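Local coordinates for glycosyl hydrolase family 62 protein (Coprinopsis cinerea, PDB 5B6T), which hydrolyses alpha-L-arabinofuranosidic bonds, probably releasing arabinose side groups from the arabinoxylan of plant cell walls, at residues V31-D35 with G36-V40; S56-D59 with W60-G64; G297-S301 with L302-L306; V252-G256 with N257-R261; S172-P175 with N176-E180. All blocks are in the same frame, centred on the assembly; numbering follows the deposited sequence.

Contact 1 (V31-D35 with G36-V40); sequences VVYHD and GRWHV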
# COMPACT_ATOMS: atom_id res chain seq x y z
N VAL A 31 -2.91 -6.88 0.12
CA VAL A 31 -3.91 -7.93 0.02
C VAL A 31 -3.89 -8.71 -1.29
O VAL A 31 -3.84 -8.14 -2.37
CB VAL A 31 -5.33 -7.39 0.29
CG1 VAL A 31 -5.68 -6.23 -0.64
CG2 VAL A 31 -6.37 -8.49 0.25
N VAL A 32 -3.97 -10.03 -1.13
CA VAL A 32 -4.19 -10.95 -2.25
C VAL A 32 -5.20 -12.02 -1.86
O VAL A 32 -5.30 -12.41 -0.70
CB VAL A 32 -2.89 -11.64 -2.74
CG1 VAL A 32 -1.94 -10.61 -3.35
CG2 VAL A 32 -2.18 -12.43 -1.66
N TYR A 33 -5.93 -12.48 -2.88
CA TYR A 33 -6.82 -13.64 -2.76
C TYR A 33 -6.13 -14.82 -3.42
O TYR A 33 -5.75 -14.74 -4.58
CB TYR A 33 -8.15 -13.38 -3.43
CG TYR A 33 -9.21 -14.42 -3.10
CD1 TYR A 33 -9.86 -14.40 -1.88
CD2 TYR A 33 -9.58 -15.40 -4.02
CE1 TYR A 33 -10.85 -15.32 -1.58
CE2 TYR A 33 -10.54 -16.35 -3.72
CZ TYR A 33 -11.19 -16.29 -2.51
OH TYR A 33 -12.20 -17.21 -2.23
N HIS A 34 -5.92 -15.88 -2.65
CA HIS A 34 -5.16 -17.04 -3.14
C HIS A 34 -5.69 -18.29 -2.50
O HIS A 34 -5.88 -18.36 -1.26
CB HIS A 34 -3.67 -16.87 -2.81
CG HIS A 34 -2.84 -18.09 -3.06
ND1 HIS A 34 -2.46 -18.46 -4.32
CD2 HIS A 34 -2.34 -19.01 -2.22
CE1 HIS A 34 -1.73 -19.56 -4.25
NE2 HIS A 34 -1.65 -19.92 -2.99
N ASP A 35 -5.96 -19.28 -3.35
CA ASP A 35 -6.53 -20.54 -2.92
C ASP A 35 -7.66 -20.41 -1.91
O ASP A 35 -7.64 -20.99 -0.84
CB ASP A 35 -5.40 -21.43 -2.41
CG ASP A 35 -4.58 -22.00 -3.55
OD1 ASP A 35 -4.99 -21.81 -4.73
OD2 ASP A 35 -3.54 -22.62 -3.28
N GLY A 36 -8.65 -19.61 -2.28
CA GLY A 36 -9.88 -19.52 -1.56
C GLY A 36 -9.90 -18.68 -0.30
O GLY A 36 -10.87 -18.72 0.46
N ARG A 37 -8.83 -17.93 -0.06
CA ARG A 37 -8.72 -17.11 1.12
C ARG A 37 -8.11 -15.76 0.79
O ARG A 37 -7.27 -15.64 -0.13
CB ARG A 37 -7.81 -17.76 2.18
CG ARG A 37 -8.21 -19.14 2.68
CD ARG A 37 -7.20 -19.64 3.70
NE ARG A 37 -7.30 -18.95 4.98
CZ ARG A 37 -8.28 -19.15 5.89
NH1 ARG A 37 -9.25 -20.01 5.65
NH2 ARG A 37 -8.26 -18.49 7.03
N TRP A 38 -8.50 -14.78 1.58
CA TRP A 38 -7.83 -13.49 1.62
C TRP A 38 -6.59 -13.59 2.48
O TRP A 38 -6.62 -14.20 3.55
CB TRP A 38 -8.77 -12.43 2.20
CG TRP A 38 -9.94 -12.21 1.28
CD1 TRP A 38 -11.20 -12.69 1.40
CD2 TRP A 38 -9.90 -11.47 0.05
NE1 TRP A 38 -11.98 -12.28 0.32
CE2 TRP A 38 -11.19 -11.54 -0.53
CE3 TRP A 38 -8.89 -10.79 -0.64
CZ2 TRP A 38 -11.49 -10.94 -1.75
CZ3 TRP A 38 -9.21 -10.18 -1.86
CH2 TRP A 38 -10.49 -10.27 -2.39
N HIS A 39 -5.52 -12.96 2.01
CA HIS A 39 -4.26 -12.89 2.74
C HIS A 39 -3.94 -11.41 2.88
O HIS A 39 -3.64 -10.75 1.89
CB HIS A 39 -3.15 -13.61 1.98
CG HIS A 39 -3.49 -15.03 1.67
ND1 HIS A 39 -3.15 -16.09 2.47
CD2 HIS A 39 -4.23 -15.54 0.66
CE1 HIS A 39 -3.63 -17.21 1.96
NE2 HIS A 39 -4.31 -16.90 0.87
N VAL A 40 -4.02 -10.91 4.10
CA VAL A 40 -3.78 -9.51 4.35
C VAL A 40 -2.50 -9.38 5.19
O VAL A 40 -2.34 -10.08 6.21
CB VAL A 40 -4.97 -8.86 5.09
CG1 VAL A 40 -4.64 -7.44 5.58
CG2 VAL A 40 -6.23 -8.88 4.22
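Tyr-33 crosses Trp-38 at about a right angle, and the contact reads outward along the tyrosine. Tyr-33 CB sits over the face of the Trp-38 six-membered ring, 3.9 Å from its centroid, as a CH-pi contact. CG stands anti to the backbone N (chi1 -168°), which turns the ring toward the bend of the chain. CD1 then comes down 3.4 Å from Trp-38 CE2, the tyrosine edge meeting the indole face with the planes at 60°. Tyr-33 CE1 lies 3.6 Å from Arg-37 N, which is over a face of the phenol ring, and OH finishes 3.3 Å from Gly-36 CA. The backbone beneath is a beta hairpin, strands 25-34 and 37-46 of one propeller blade, joined by a type I' turn from His-34 to Arg-37. On the side of Val-32, the imidazole of His-39 donates from NE2 to His-34 O (3.0 Å), the oxygen lying in the ring plane. Arg-37 N reaches His-34 O from the opposite face of its plane at 3.2 Å, while His-39 ND1 is bound by Tyr-54 OH. Further up, Val-31 CG2 rests 3.5 Å from Trp-38 CE3.

Contact 2 (S56-D59 with W60-G64); sequences SFTD and WAQAG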
# COMPACT_ATOMS: atom_id res chain seq x y z
N SER A 56 -5.60 -13.91 7.72
CA SER A 56 -6.22 -14.61 6.61
C SER A 56 -7.63 -15.05 6.99
O SER A 56 -7.92 -15.35 8.14
CB SER A 56 -5.34 -15.78 6.16
OG SER A 56 -5.88 -16.52 5.07
N PHE A 57 -8.50 -15.04 5.99
CA PHE A 57 -9.93 -15.31 6.20
C PHE A 57 -10.56 -15.65 4.85
O PHE A 57 -10.09 -15.23 3.79
CB PHE A 57 -10.63 -14.09 6.85
CG PHE A 57 -10.29 -12.77 6.23
CD1 PHE A 57 -9.19 -12.06 6.66
CD2 PHE A 57 -11.07 -12.25 5.19
CE1 PHE A 57 -8.87 -10.86 6.07
CE2 PHE A 57 -10.75 -11.06 4.61
CZ PHE A 57 -9.64 -10.35 5.05
N THR A 58 -11.64 -16.42 4.90
CA THR A 58 -12.29 -16.84 3.67
C THR A 58 -13.23 -15.79 3.11
O THR A 58 -13.34 -15.66 1.89
CB THR A 58 -13.09 -18.15 3.85
OG1 THR A 58 -14.02 -17.95 4.90
CG2 THR A 58 -12.20 -19.31 4.20
N ASP A 59 -13.87 -15.02 3.99
CA ASP A 59 -15.03 -14.16 3.67
C ASP A 59 -14.86 -12.84 4.41
O ASP A 59 -14.40 -12.84 5.56
CB ASP A 59 -16.34 -14.96 4.03
CG ASP A 59 -17.43 -14.15 4.76
OD1 ASP A 59 -17.58 -12.93 4.62
OD2 ASP A 59 -18.26 -14.79 5.45
N TRP A 60 -15.23 -11.72 3.79
CA TRP A 60 -15.04 -10.40 4.40
C TRP A 60 -15.83 -10.24 5.71
O TRP A 60 -15.42 -9.49 6.60
CB TRP A 60 -15.42 -9.28 3.42
CG TRP A 60 -14.48 -9.11 2.27
CD1 TRP A 60 -14.71 -9.40 0.95
CD2 TRP A 60 -13.16 -8.56 2.33
NE1 TRP A 60 -13.63 -9.06 0.19
CE2 TRP A 60 -12.65 -8.55 1.01
CE3 TRP A 60 -12.37 -8.05 3.36
CZ2 TRP A 60 -11.37 -8.09 0.71
CZ3 TRP A 60 -11.11 -7.61 3.05
CH2 TRP A 60 -10.62 -7.62 1.75
N ALA A 61 -16.94 -10.96 5.83
CA ALA A 61 -17.71 -11.02 7.09
C ALA A 61 -16.94 -11.65 8.25
O ALA A 61 -17.34 -11.52 9.41
CB ALA A 61 -19.03 -11.77 6.88
N GLN A 62 -15.90 -12.40 7.96
CA GLN A 62 -15.14 -13.04 9.02
C GLN A 62 -13.79 -12.35 9.23
O GLN A 62 -12.96 -12.84 10.00
CB GLN A 62 -14.91 -14.53 8.70
CG GLN A 62 -16.18 -15.38 8.65
CD GLN A 62 -15.87 -16.87 8.52
OE1 GLN A 62 -15.88 -17.43 7.42
NE2 GLN A 62 -15.55 -17.51 9.65
N ALA A 63 -13.53 -11.24 8.53
CA ALA A 63 -12.24 -10.57 8.67
C ALA A 63 -11.95 -10.13 10.10
O ALA A 63 -10.83 -10.29 10.58
CB ALA A 63 -12.14 -9.38 7.73
N GLY A 64 -12.96 -9.58 10.76
CA GLY A 64 -12.77 -9.08 12.13
C GLY A 64 -12.42 -10.15 13.15
O GLY A 64 -11.73 -9.86 14.13
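Phe-57 meets both Trp-60 and Ala-63, and this apolar corner is the tight part of the contact. The methyl of Ala-63 stands squarely over the phenyl ring, with CB 3.7 Å from the ring centroid in a CH-pi contact. Phe-57 CG lies between the backbone N and the carbonyl carbon (chi1 46°), and that swings the ring in under the turn formed by the following residues. Its far rim reaches the indole: Phe-57 CE2 lies 3.6 Å from Trp-60 CE3, the two planes inclined at 57°. Trp-38 of the adjacent strand meets both of these rings, and Leu-287 also packs against Trp-60, closing the corner from several sides.

The outer side is looser. Thr-58 OG1 and Gln-62 OE1 approach to 3.2 Å, but the angle is too poor for a hydrogen bond, and both residues face solvent. Asp-59 bends back over the backbone, where OD1 lies 2.4 Å from Ala-61 N. That distance is too short to be trusted, and the carboxylate placement is doubtful. The backbone is firmer: Gln-62 N donates to Asp-59 O at 2.9 Å, from well above the carbonyl plane, and Ala-63 N donates to Trp-60 O at 3.2 Å. Successive bonds from N-H to the carbonyl three residues earlier are those of a short 3-10 turn, here leading off strand 49-57 of a propeller blade.

Contact 3 (G297-S301 with L302-L306); sequences GDYNS and LPWKL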
# COMPACT_ATOMS: atom_id res chain seq x y z
N GLY A 297 -3.98 13.38 19.08
CA GLY A 297 -2.81 12.97 19.82
C GLY A 297 -1.75 12.48 18.88
O GLY A 297 -1.81 12.71 17.67
N ASP A 298 -0.78 11.79 19.46
CA ASP A 298 0.42 11.39 18.75
C ASP A 298 0.03 10.52 17.55
O ASP A 298 -0.80 9.61 17.68
CB ASP A 298 1.34 10.61 19.71
CG ASP A 298 1.94 11.50 20.83
OD1 ASP A 298 2.00 12.75 20.69
OD2 ASP A 298 2.38 10.92 21.86
N TYR A 299 0.65 10.81 16.41
CA TYR A 299 0.35 10.10 15.15
C TYR A 299 0.43 8.58 15.31
O TYR A 299 -0.48 7.88 14.87
CB TYR A 299 1.26 10.57 13.99
CG TYR A 299 0.99 9.80 12.70
CD1 TYR A 299 -0.08 10.14 11.87
CD2 TYR A 299 1.77 8.70 12.36
CE1 TYR A 299 -0.33 9.43 10.71
CE2 TYR A 299 1.49 7.97 11.20
CZ TYR A 299 0.43 8.34 10.41
OH TYR A 299 0.18 7.61 9.27
N ASN A 300 1.47 8.07 15.96
CA ASN A 300 1.69 6.60 16.03
C ASN A 300 0.68 5.85 16.92
O ASN A 300 0.57 4.62 16.86
CB ASN A 300 3.12 6.28 16.50
CG ASN A 300 4.17 6.61 15.45
OD1 ASN A 300 3.87 6.73 14.26
ND2 ASN A 300 5.42 6.75 15.89
N SER A 301 -0.07 6.59 17.74
CA SER A 301 -1.05 6.03 18.62
C SER A 301 -2.47 6.11 18.05
O SER A 301 -3.42 5.73 18.72
CB SER A 301 -0.97 6.74 19.98
OG SER A 301 -1.43 8.07 19.89
N LEU A 302 -2.63 6.64 16.83
CA LEU A 302 -3.98 6.86 16.29
C LEU A 302 -4.69 5.52 16.03
O LEU A 302 -4.07 4.55 15.55
CB LEU A 302 -3.93 7.66 14.99
CG LEU A 302 -3.53 9.13 15.12
CD1 LEU A 302 -3.22 9.65 13.72
CD2 LEU A 302 -4.58 9.98 15.81
N PRO A 303 -6.00 5.47 16.29
CA PRO A 303 -6.71 4.20 16.17
C PRO A 303 -7.17 3.86 14.75
O PRO A 303 -8.36 3.74 14.47
CB PRO A 303 -7.88 4.37 17.15
CG PRO A 303 -8.16 5.83 17.11
CD PRO A 303 -6.84 6.51 16.95
N TRP A 304 -6.21 3.62 13.88
CA TRP A 304 -6.51 3.20 12.49
C TRP A 304 -7.12 1.81 12.46
O TRP A 304 -6.68 0.91 13.18
CB TRP A 304 -5.25 3.21 11.61
CG TRP A 304 -4.63 4.54 11.45
CD1 TRP A 304 -3.59 5.03 12.16
CD2 TRP A 304 -4.98 5.56 10.51
NE1 TRP A 304 -3.25 6.28 11.72
CE2 TRP A 304 -4.11 6.63 10.71
CE3 TRP A 304 -5.97 5.67 9.53
CZ2 TRP A 304 -4.19 7.82 9.97
CZ3 TRP A 304 -6.04 6.84 8.77
CH2 TRP A 304 -5.17 7.90 9.00
N LYS A 305 -8.11 1.64 11.58
CA LYS A 305 -8.77 0.34 11.33
C LYS A 305 -8.91 0.21 9.82
O LYS A 305 -8.92 1.21 9.11
CB LYS A 305 -10.13 0.26 12.04
CG LYS A 305 -10.00 0.50 13.55
CD LYS A 305 -11.31 0.51 14.27
CE LYS A 305 -11.19 1.19 15.61
NZ LYS A 305 -10.18 0.59 16.54
N LEU A 306 -9.03 -1.02 9.35
CA LEU A 306 -9.16 -1.29 7.92
C LEU A 306 -10.63 -1.41 7.54
O LEU A 306 -11.39 -2.10 8.23
CB LEU A 306 -8.43 -2.59 7.55
CG LEU A 306 -6.97 -2.71 8.01
CD1 LEU A 306 -6.33 -3.96 7.44
CD2 LEU A 306 -6.15 -1.47 7.66
O HOH W 1 -0.52 5.85 12.98
O HOH W 2 -1.48 4.07 14.88
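Beside a bound lead(II) ion and a glycerol, Tyr-299 and Leu-302 touch across a short 3-10 segment, 299-301, in the loop that leads to strand 305-311. The tyrosine side chain comes within about 3 Å of the lead, and its OH is hydrogen-bonded to Lys-27 NZ. Having CG anti to the backbone N (chi1 177°), Tyr-299 sends its ring toward Leu-302 and Trp-304. Leu-302 crosses it at about a right angle and brings CD1 to 3.7 Å from Tyr-299 CD1. Farther on, the edge of Trp-304 is directed toward the tyrosine face in an offset edge-to-face pair, the planes at 60°, with CZ2 of Trp-304 4.2 Å from CE1 of Tyr-299.

Polar atoms hold the turn together beneath these rings. Leu-302 N donates to Tyr-299 O at 3.2 Å, coming from above the carbonyl plane. Asp-298 O takes two donors on the same face of its plane, Ser-301 N and the hydroxyl OG, the latter at 2.8 Å. One water donates to Tyr-299 O (2.8 Å) and accepts a weak bond from Trp-304 NE1, lying over one face of the tyrosine ring. A second water donates to both Asn-300 O and Leu-302 O, spanning the two segments. Leu-302 O also accepts from Trp-304 N at 2.9 Å, which closes an inverse gamma turn centred on Pro-303. A 3-10 turn followed by this kink at Pro-303 forms the approach to the strand, next to a ligand-holding pocket that is probably part of the active-site cleft of the propeller.

Contact 4 (V252-G256 with N257-R261); sequences VAFTG and NAWTR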
# COMPACT_ATOMS: atom_id res chain seq x y z
N VAL A 252 -17.09 9.09 -1.07
CA VAL A 252 -17.29 7.84 -0.35
C VAL A 252 -18.58 7.88 0.44
O VAL A 252 -18.72 8.65 1.40
CB VAL A 252 -16.10 7.56 0.59
CG1 VAL A 252 -16.39 6.38 1.51
CG2 VAL A 252 -14.82 7.33 -0.22
N ALA A 253 -19.54 7.08 -0.03
CA ALA A 253 -20.76 6.78 0.70
C ALA A 253 -20.46 5.68 1.69
O ALA A 253 -19.51 4.91 1.51
CB ALA A 253 -21.84 6.31 -0.27
N PHE A 254 -21.31 5.58 2.72
CA PHE A 254 -21.29 4.45 3.64
C PHE A 254 -22.70 3.84 3.65
O PHE A 254 -23.68 4.58 3.70
CB PHE A 254 -20.94 4.91 5.05
CG PHE A 254 -19.57 5.52 5.19
CD1 PHE A 254 -19.33 6.83 4.82
CD2 PHE A 254 -18.52 4.79 5.71
CE1 PHE A 254 -18.07 7.37 4.92
CE2 PHE A 254 -17.27 5.35 5.84
CZ PHE A 254 -17.04 6.63 5.43
N THR A 255 -22.78 2.51 3.65
CA THR A 255 -24.10 1.83 3.84
C THR A 255 -24.59 2.14 5.25
O THR A 255 -25.78 2.33 5.48
CB THR A 255 -24.05 0.31 3.59
OG1 THR A 255 -23.03 -0.29 4.40
CG2 THR A 255 -23.75 0.02 2.13
N GLY A 256 -23.66 2.16 6.20
CA GLY A 256 -23.91 2.55 7.57
C GLY A 256 -23.55 4.00 7.83
O GLY A 256 -23.67 4.86 6.95
N ASN A 257 -23.08 4.28 9.03
CA ASN A 257 -22.74 5.65 9.39
C ASN A 257 -21.33 5.95 8.91
O ASN A 257 -20.49 5.03 8.81
CB ASN A 257 -22.84 5.88 10.90
CG ASN A 257 -24.22 5.59 11.43
OD1 ASN A 257 -25.21 6.19 10.99
ND2 ASN A 257 -24.30 4.67 12.38
N ALA A 258 -21.04 7.22 8.64
CA ALA A 258 -19.68 7.59 8.23
C ALA A 258 -18.72 7.49 9.42
O ALA A 258 -18.76 8.33 10.32
CB ALA A 258 -19.67 9.00 7.66
N TRP A 259 -17.82 6.50 9.44
CA TRP A 259 -16.95 6.27 10.60
C TRP A 259 -15.58 6.92 10.47
O TRP A 259 -14.79 6.99 11.43
CB TRP A 259 -16.86 4.78 10.86
CG TRP A 259 -16.15 4.01 9.79
CD1 TRP A 259 -16.70 3.47 8.68
CD2 TRP A 259 -14.75 3.66 9.76
NE1 TRP A 259 -15.73 2.82 7.93
CE2 TRP A 259 -14.53 2.91 8.59
CE3 TRP A 259 -13.67 3.91 10.62
CZ2 TRP A 259 -13.27 2.40 8.24
CZ3 TRP A 259 -12.42 3.37 10.28
CH2 TRP A 259 -12.23 2.64 9.10
N THR A 260 -15.27 7.40 9.27
CA THR A 260 -13.99 8.03 9.01
C THR A 260 -14.20 9.17 8.02
O THR A 260 -15.04 9.06 7.13
CB THR A 260 -12.97 7.00 8.47
OG1 THR A 260 -11.71 7.65 8.25
CG2 THR A 260 -13.45 6.35 7.17
N ARG A 261 -13.42 10.24 8.18
CA ARG A 261 -13.29 11.31 7.19
C ARG A 261 -11.98 11.23 6.41
O ARG A 261 -11.76 12.04 5.52
CB ARG A 261 -13.36 12.68 7.88
CG ARG A 261 -14.71 12.98 8.51
CD ARG A 261 -14.75 14.42 9.00
NE ARG A 261 -15.66 14.54 10.14
CZ ARG A 261 -15.56 15.44 11.12
NH1 ARG A 261 -14.59 16.36 11.13
NH2 ARG A 261 -16.43 15.41 12.12
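Phe-254 packs onto the chain that doubles back over it, from Asn-257 to Thr-260, and its ring is the centre of the contact. With CG anti to the carbonyl carbon (chi1 -63°), the ring lies beneath Ala-258. Ala-258 CA stands over the middle of that ring, 3.6 Å from the centroid and close to the ring normal, as a CH-pi contact. The alanine methyl is next to it, CB lying 3.6 Å from Phe-254 CE1. Trp-259 N lies over this face too, displaced toward the rim.

Trp-259 adopts a different conformation: CG sits between the backbone N and the carbonyl carbon (chi1 67°), folding the indole back toward Phe-254. Trp-259 CD1 then meets Phe-254 CE2 at 3.5 Å, the side chains crossing at about a right angle and the planes at 76°. Thr-260 places CG2 in the phenyl plane at its edge, 4.0 Å from CZ of Phe-254; the same methyl covers the indole of Trp-259, 3.8 Å above the ring plane. Replacing Phe-254 by an alanine would probably open a gap under Ala-258 and take away the phenyl against which Trp-259 CD1 packs.

The indole has a second hold, NE1 donating to Ser-10 O, while Thr-260 OG1 is hydrogen-bonded to Asp-262 O and Leu-291 N. Strand 252-254 is an outermost strand of its sheet within the chain, paired with strand 7-9, and the loop carries Trp-259 and Thr-260 across to Tyr-288 of strand 285-290.

Contact 5 (S172-P175 with N176-E180); sequences SNFP and NGFNE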
# COMPACT_ATOMS: atom_id res chain seq x y z
N SER A 172 15.41 -10.51 -14.64
CA SER A 172 16.28 -11.64 -14.27
C SER A 172 17.13 -11.34 -13.05
O SER A 172 17.42 -12.24 -12.29
CB SER A 172 17.19 -12.08 -15.45
OG SER A 172 17.91 -10.98 -15.95
N ASN A 173 17.51 -10.08 -12.83
CA ASN A 173 18.39 -9.76 -11.69
C ASN A 173 17.66 -9.49 -10.36
O ASN A 173 18.28 -9.59 -9.30
CB ASN A 173 19.27 -8.56 -11.97
CG ASN A 173 20.41 -8.88 -12.91
OD1 ASN A 173 20.84 -10.03 -13.02
ND2 ASN A 173 20.91 -7.87 -13.59
N PHE A 174 16.37 -9.14 -10.46
CA PHE A 174 15.53 -8.89 -9.28
C PHE A 174 15.78 -10.00 -8.24
O PHE A 174 15.79 -11.18 -8.60
CB PHE A 174 14.05 -8.79 -9.65
CG PHE A 174 13.15 -8.50 -8.48
CD1 PHE A 174 12.91 -7.20 -8.09
CD2 PHE A 174 12.58 -9.53 -7.75
CE1 PHE A 174 12.09 -6.93 -6.98
CE2 PHE A 174 11.78 -9.27 -6.64
CZ PHE A 174 11.55 -7.96 -6.26
N PRO A 175 15.97 -9.65 -6.96
CA PRO A 175 15.84 -8.36 -6.31
C PRO A 175 17.11 -7.51 -6.31
O PRO A 175 17.12 -6.43 -5.71
CB PRO A 175 15.52 -8.75 -4.86
CG PRO A 175 16.34 -9.99 -4.67
CD PRO A 175 16.26 -10.72 -5.98
N ASN A 176 18.17 -7.97 -6.99
CA ASN A 176 19.43 -7.23 -7.03
C ASN A 176 19.47 -6.25 -8.19
O ASN A 176 18.69 -6.36 -9.13
CB ASN A 176 20.58 -8.24 -7.14
CG ASN A 176 20.59 -9.22 -5.98
OD1 ASN A 176 20.64 -8.80 -4.84
ND2 ASN A 176 20.46 -10.49 -6.27
N GLY A 177 20.37 -5.30 -8.10
CA GLY A 177 20.68 -4.41 -9.20
C GLY A 177 19.86 -3.15 -9.35
O GLY A 177 20.01 -2.45 -10.34
N PHE A 178 19.00 -2.83 -8.38
CA PHE A 178 18.24 -1.60 -8.47
C PHE A 178 19.16 -0.41 -8.57
O PHE A 178 20.08 -0.25 -7.77
CB PHE A 178 17.24 -1.44 -7.31
CG PHE A 178 15.95 -2.14 -7.55
CD1 PHE A 178 15.08 -1.72 -8.55
CD2 PHE A 178 15.61 -3.24 -6.79
CE1 PHE A 178 13.89 -2.37 -8.75
CE2 PHE A 178 14.40 -3.91 -7.00
CZ PHE A 178 13.54 -3.47 -7.98
N ASN A 179 18.89 0.44 -9.57
CA ASN A 179 19.77 1.55 -9.87
C ASN A 179 19.48 2.76 -9.02
O ASN A 179 18.64 2.71 -8.10
CB ASN A 179 19.75 1.87 -11.37
CG ASN A 179 18.43 2.41 -11.85
OD1 ASN A 179 17.43 2.47 -11.12
ND2 ASN A 179 18.39 2.77 -13.13
N GLU A 180 20.18 3.86 -9.29
CA GLU A 180 19.94 5.07 -8.54
C GLU A 180 18.52 5.54 -8.87
O GLU A 180 18.15 5.62 -10.04
CB GLU A 180 20.95 6.16 -8.90
CG GLU A 180 20.77 7.48 -8.13
CD GLU A 180 21.14 7.44 -6.64
OE1 GLU A 180 21.67 6.37 -6.18
OE2 GLU A 180 20.92 8.50 -5.93
O HOH W 3 20.38 -11.51 -9.00
O HOH W 4 18.72 -4.17 -5.71
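Two different first torsions bring Phe-174 and Phe-178 together: CG of Phe-174 is anti to the backbone N (chi1 -179°), whereas CG of Phe-178 is anti to its carbonyl carbon (chi1 -84°). The chain makes a type VIa turn from Asn-173 to Asn-176, with Phe-174 and Pro-175 at its corners and a cis peptide bond before Pro-175, in the loop linking strands 163-170 and 182-186 of one propeller blade. The turn is closed by Asn-176 N donating to Asn-173 O at 2.8 Å.

The phenyl rings meet rim to rim, almost perpendicular at 89°, with neither over the face of the other. Phe-174 CD1 and Phe-178 CE2 are 3.8 Å apart, and Phe-178 CZ lies in the plane of the Phe-174 ring, at its edge. The cis bond folds the proline back onto the aromatic before it, so that Pro-175 CB stands 4.1 Å above the centre of the Phe-174 ring. Both rings go inward to Cys-153, which is disulfide-bonded to Cys-148, and Phe-178 also meets Phe-124. With an alanine in place of Phe-178, Phe-174 CD1 would probably lose the ring it packs against and a gap would be likely to open beside Cys-153 and Phe-124.

The polar side of the loop faces outward and is hydrated. One water donates to Asn-173 O and accepts from the side-chain amide of Asn-176, with ND2 2.9 Å away. A positive phi at Gly-177 turns the chain onward, and a second water bridges the bend, donating to Pro-175 O at 2.8 Å and accepting from Phe-178 N at 3.0 Å.

How the contacts relate
From the N terminus the five contacts follow in series, 1, 2, 5, 4, 3; none nests within or crosses another, and each is local to one unbroken run of chain. Contacts 1 and 2 belong to one blade: contact 1 closes the hairpin of its first two strands, contact 2 the bend after its third, and they meet where Trp-38 N is hydrogen-bonded to Phe-57 O. Contact 5 closes a turn within the loop joining strands 163-170 and 182-186, on the far side of the protein from contacts 2, 3 and 4. Contacts 4 and 3 reach the sheet that also takes in strand 7-9, and touch through Trp-259 and Lys-305. Val-40 against Leu-306 links contact 1 to contact 3.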